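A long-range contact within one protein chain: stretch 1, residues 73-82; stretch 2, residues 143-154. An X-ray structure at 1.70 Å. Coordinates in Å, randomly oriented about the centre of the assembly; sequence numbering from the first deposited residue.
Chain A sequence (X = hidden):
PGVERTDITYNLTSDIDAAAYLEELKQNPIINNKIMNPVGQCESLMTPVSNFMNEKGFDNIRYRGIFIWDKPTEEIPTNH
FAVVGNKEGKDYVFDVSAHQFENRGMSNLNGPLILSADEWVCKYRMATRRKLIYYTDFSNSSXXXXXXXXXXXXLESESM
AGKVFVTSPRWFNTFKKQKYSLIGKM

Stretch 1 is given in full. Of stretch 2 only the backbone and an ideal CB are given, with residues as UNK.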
# COMPACT_ATOMS: atom_id res chain seq x y z
N THR A 73 20.85 -3.89 6.62
CA THR A 73 21.83 -4.14 5.57
C THR A 73 21.21 -4.59 4.24
O THR A 73 21.93 -4.92 3.30
CB THR A 73 22.90 -5.21 6.01
OG1 THR A 73 22.25 -6.47 6.27
CG2 THR A 73 23.63 -4.73 7.22
N GLU A 74 19.88 -4.64 4.19
CA GLU A 74 19.20 -5.05 2.97
C GLU A 74 19.59 -4.11 1.87
O GLU A 74 19.56 -2.92 2.06
CB GLU A 74 17.71 -4.94 3.21
CG GLU A 74 16.88 -5.54 2.15
CD GLU A 74 15.45 -5.70 2.61
OE1 GLU A 74 15.07 -5.08 3.64
OE2 GLU A 74 14.72 -6.44 1.92
N GLU A 75 19.94 -4.65 0.71
CA GLU A 75 20.43 -3.81 -0.37
C GLU A 75 19.35 -3.05 -1.11
O GLU A 75 19.57 -1.92 -1.53
CB GLU A 75 21.25 -4.66 -1.35
CG GLU A 75 22.59 -5.15 -0.75
CD GLU A 75 23.50 -5.71 -1.82
OE1 GLU A 75 23.96 -4.93 -2.70
OE2 GLU A 75 23.73 -6.93 -1.81
N ILE A 76 18.19 -3.69 -1.30
CA ILE A 76 17.05 -3.10 -1.97
C ILE A 76 15.81 -3.43 -1.13
O ILE A 76 15.42 -4.61 -1.03
CB ILE A 76 16.84 -3.60 -3.44
CG1 ILE A 76 18.11 -3.39 -4.27
CG2 ILE A 76 15.59 -2.87 -4.07
CD1 ILE A 76 18.05 -3.86 -5.79
N PRO A 77 15.17 -2.42 -0.55
CA PRO A 77 13.99 -2.74 0.23
C PRO A 77 12.85 -3.21 -0.65
O PRO A 77 12.87 -3.06 -1.86
CB PRO A 77 13.59 -1.37 0.80
CG PRO A 77 14.03 -0.38 -0.24
CD PRO A 77 15.41 -0.96 -0.59
N THR A 78 11.89 -3.88 -0.05
CA THR A 78 10.68 -4.26 -0.78
C THR A 78 9.77 -3.04 -0.91
O THR A 78 9.54 -2.33 0.08
CB THR A 78 10.00 -5.36 -0.06
OG1 THR A 78 10.88 -6.49 -0.03
CG2 THR A 78 8.64 -5.71 -0.74
N ASN A 79 9.26 -2.82 -2.10
CA ASN A 79 8.34 -1.70 -2.31
C ASN A 79 6.91 -2.19 -2.47
O ASN A 79 6.62 -3.40 -2.71
CB ASN A 79 8.84 -0.73 -3.39
CG ASN A 79 8.78 -1.32 -4.79
OD1 ASN A 79 8.38 -2.48 -4.95
ND2 ASN A 79 9.13 -0.52 -5.83
N HIS A 80 5.99 -1.27 -2.32
CA HIS A 80 4.59 -1.53 -2.52
C HIS A 80 3.88 -0.18 -2.75
O HIS A 80 4.41 0.88 -2.42
CB HIS A 80 3.98 -2.24 -1.30
CG HIS A 80 2.60 -2.79 -1.54
ND1 HIS A 80 2.33 -3.71 -2.53
CD2 HIS A 80 1.42 -2.54 -0.92
CE1 HIS A 80 1.04 -4.00 -2.50
NE2 HIS A 80 0.46 -3.29 -1.55
N PHE A 81 2.72 -0.26 -3.35
CA PHE A 81 1.92 0.92 -3.72
C PHE A 81 0.44 0.71 -3.47
O PHE A 81 -0.12 -0.35 -3.78
CB PHE A 81 2.15 1.33 -5.18
CG PHE A 81 3.60 1.65 -5.47
CD1 PHE A 81 4.10 2.90 -5.21
CD2 PHE A 81 4.42 0.69 -5.99
CE1 PHE A 81 5.40 3.17 -5.43
CE2 PHE A 81 5.76 1.00 -6.20
CZ PHE A 81 6.22 2.21 -5.91
N ALA A 82 -0.20 1.74 -2.95
CA ALA A 82 -1.63 1.70 -2.76
C ALA A 82 -2.20 3.07 -3.20
O ALA A 82 -1.43 3.99 -3.44
CB ALA A 82 -2.00 1.41 -1.27
N UNK A 143 5.73 10.00 -9.77
CA UNK A 143 6.54 10.51 -8.63
C UNK A 143 6.66 9.49 -7.50
O UNK A 143 7.76 9.24 -6.99
CB UNK A 143 5.92 11.80 -8.08
N UNK A 144 5.53 8.88 -7.16
CA UNK A 144 5.46 7.84 -6.13
C UNK A 144 6.41 6.69 -6.54
O UNK A 144 7.23 6.25 -5.75
CB UNK A 144 4.03 7.34 -5.95
N UNK A 145 6.30 6.25 -7.79
CA UNK A 145 7.06 5.10 -8.26
C UNK A 145 8.57 5.39 -8.21
O UNK A 145 9.39 4.51 -7.87
CB UNK A 145 6.63 4.73 -9.68
N UNK A 146 8.94 6.61 -8.57
CA UNK A 146 10.34 7.01 -8.58
C UNK A 146 10.94 7.14 -7.19
O UNK A 146 12.07 6.71 -6.97
CB UNK A 146 10.49 8.34 -9.32
N UNK A 147 10.14 7.66 -6.24
CA UNK A 147 10.59 7.90 -4.89
C UNK A 147 10.75 6.59 -4.11
O UNK A 147 11.57 6.48 -3.22
CB UNK A 147 9.61 8.83 -4.17
N UNK A 148 9.92 5.62 -4.43
CA UNK A 148 9.88 4.29 -3.81
C UNK A 148 10.25 3.23 -4.82
O UNK A 148 9.56 2.25 -5.01
CB UNK A 148 8.50 4.00 -3.23
N UNK A 149 11.41 3.41 -5.43
CA UNK A 149 11.85 2.53 -6.52
C UNK A 149 12.55 1.26 -6.03
O UNK A 149 12.67 1.04 -4.85
CB UNK A 149 12.79 3.30 -7.45
N UNK A 150 12.98 0.42 -6.99
CA UNK A 150 13.60 -0.87 -6.68
C UNK A 150 15.08 -0.87 -7.03
O UNK A 150 15.60 -1.89 -7.45
CB UNK A 150 12.89 -2.00 -7.43
N UNK A 151 15.73 0.26 -6.82
CA UNK A 151 17.16 0.34 -6.97
C UNK A 151 17.85 0.39 -5.61
O UNK A 151 17.18 0.69 -4.61
CB UNK A 151 17.54 1.56 -7.81
N UNK A 152 19.17 0.12 -5.57
CA UNK A 152 19.86 0.05 -4.26
C UNK A 152 19.76 1.35 -3.46
O UNK A 152 19.81 2.50 -4.00
CB UNK A 152 21.34 -0.30 -4.47
N UNK A 153 19.59 1.15 -2.15
CA UNK A 153 19.40 2.21 -1.21
C UNK A 153 20.04 1.81 0.12
O UNK A 153 19.85 0.70 0.55
CB UNK A 153 17.91 2.53 -1.04
N UNK A 154 20.69 2.72 0.80
CA UNK A 154 21.24 2.42 2.12
C UNK A 154 20.35 3.05 3.21
O UNK A 154 20.16 4.26 3.23
CB UNK A 154 22.68 2.93 2.23

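Stretch 2 starts as the last turns of a helix and continues as a loop that runs past the strand and the preceding loop of stretch 1. At 143 the backbone is helical and nothing of stretch 1 lies near the CB, so almost any helix-compatible residue would suit; it is Ile-143. Position 144 points toward stretch 1, its ideal CB 4.4 Å from Phe-81 CE1, which favours a small apolar side chain. The residue is Ala-144, and its carbonyl O meets the edge of the Phe-81 ring, 3.6 Å from CE1. At 145 the CB is directed sideways, 4.6 Å from Phe-81 CZ, and alanine or a longer residue leading outward could serve; the residue is Ala-145. Positions 146 and 147 meet nothing of stretch 1 and leave the choice wide. They are Asn-146 and Ala-147.

Position 148 leaves helical geometry, and its CB points toward stretch 1, 3.9 Å from Phe-81 CE1. With CB already at packing distance from the Phe-81 ring, a small side chain would suit, or a larger one whose end turns off past the ring. In Tyr-148, with chi1 at -76° (m), the ring leads away and the hydroxyl is hydrogen-bonded elsewhere in the structure, while CB packs 4.0 Å from Phe-81 CE1. The carbonyl here offers an acceptor whatever the side chain, and Asn-79 ND2 donates a hydrogen bond to Tyr-148 O at 2.9 Å.

At 149 the CB points away, so stretch 1 sets little demand, and a polar residue able to organise the turn would be reasonable. Asp-149 accepts at OD1 from the backbone N of 151, 3.1 Å away; its own carbonyl O and Pro-77 O are bridged by a water, at 3.0 and 2.7 Å from the water oxygen.

The CB of 150 lies 4.4 Å from Ile-76 CG2 and 4.3 Å from Asn-79 ND2, where a small or modest apolar group suits. Ala-150 makes that contact with Ile-76. Position 151 points away and is undemanding; it is Leu-151.

At 152 several apolar residues would suit beside Ile-76; phi of -59° also allows proline, as the backbone N makes no hydrogen bond to stretch 1. In Pro-152 the ring CD lies 4.3 Å from Ile-76 CD1, and CA approaches Glu-75 O at 3.4 Å in a CA-H...O contact.

Position 153 is extended, and its backbone N donates to Glu-75 O at 3.1 Å, which rules out proline; beyond a CB beside Pro-77 CD, a long side chain could fold back over the loop. Arg-153 does, its NH2 forming a salt bridge with Asp-149 OD1 at 3.0 Å. Position 154 points away, without contact: Glu-154.

Stretch 2, residues 143-154: IAANAYDALPRE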
# COMPACT_ATOMS: atom_id res chain seq x y z
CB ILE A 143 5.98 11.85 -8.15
CG1 ILE A 143 6.03 12.85 -9.29
CG2 ILE A 143 6.73 12.34 -6.94
CD1 ILE A 143 7.40 13.19 -9.84
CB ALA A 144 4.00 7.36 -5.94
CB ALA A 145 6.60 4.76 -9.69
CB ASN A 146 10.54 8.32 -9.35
CG ASN A 146 12.00 8.81 -9.26
OD1 ASN A 146 12.33 9.73 -8.48
ND2 ASN A 146 12.89 8.14 -9.99
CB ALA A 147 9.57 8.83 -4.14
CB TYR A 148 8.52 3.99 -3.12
CG TYR A 148 8.38 4.73 -1.80
CD1 TYR A 148 8.04 6.07 -1.79
CD2 TYR A 148 8.66 4.07 -0.57
CE1 TYR A 148 8.00 6.78 -0.55
CE2 TYR A 148 8.59 4.74 0.66
CZ TYR A 148 8.25 6.08 0.66
OH TYR A 148 8.20 6.69 1.89
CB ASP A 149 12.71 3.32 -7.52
CG ASP A 149 14.14 3.59 -7.04
OD1 ASP A 149 14.59 3.06 -6.02
OD2 ASP A 149 14.84 4.32 -7.77
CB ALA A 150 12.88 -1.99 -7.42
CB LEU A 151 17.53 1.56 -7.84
CG LEU A 151 16.93 1.57 -9.25
CD1 LEU A 151 17.39 2.83 -9.93
CD2 LEU A 151 17.37 0.33 -10.02
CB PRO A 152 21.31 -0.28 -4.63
CG PRO A 152 21.26 -0.79 -6.03
CD PRO A 152 20.09 -0.18 -6.68
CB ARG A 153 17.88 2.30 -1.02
CG ARG A 153 17.41 3.41 -0.39
CD ARG A 153 15.91 3.50 -0.52
NE ARG A 153 15.40 3.68 -1.87
CZ ARG A 153 14.87 4.80 -2.37
NH1 ARG A 153 14.79 5.91 -1.63
NH2 ARG A 153 14.38 4.79 -3.62
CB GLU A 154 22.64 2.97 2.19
CG GLU A 154 23.33 2.69 3.53
CD GLU A 154 24.63 3.45 3.67
OE1 GLU A 154 24.59 4.69 3.47
OE2 GLU A 154 25.66 2.82 4.01
O HOH W 1 11.83 -1.65 -3.96
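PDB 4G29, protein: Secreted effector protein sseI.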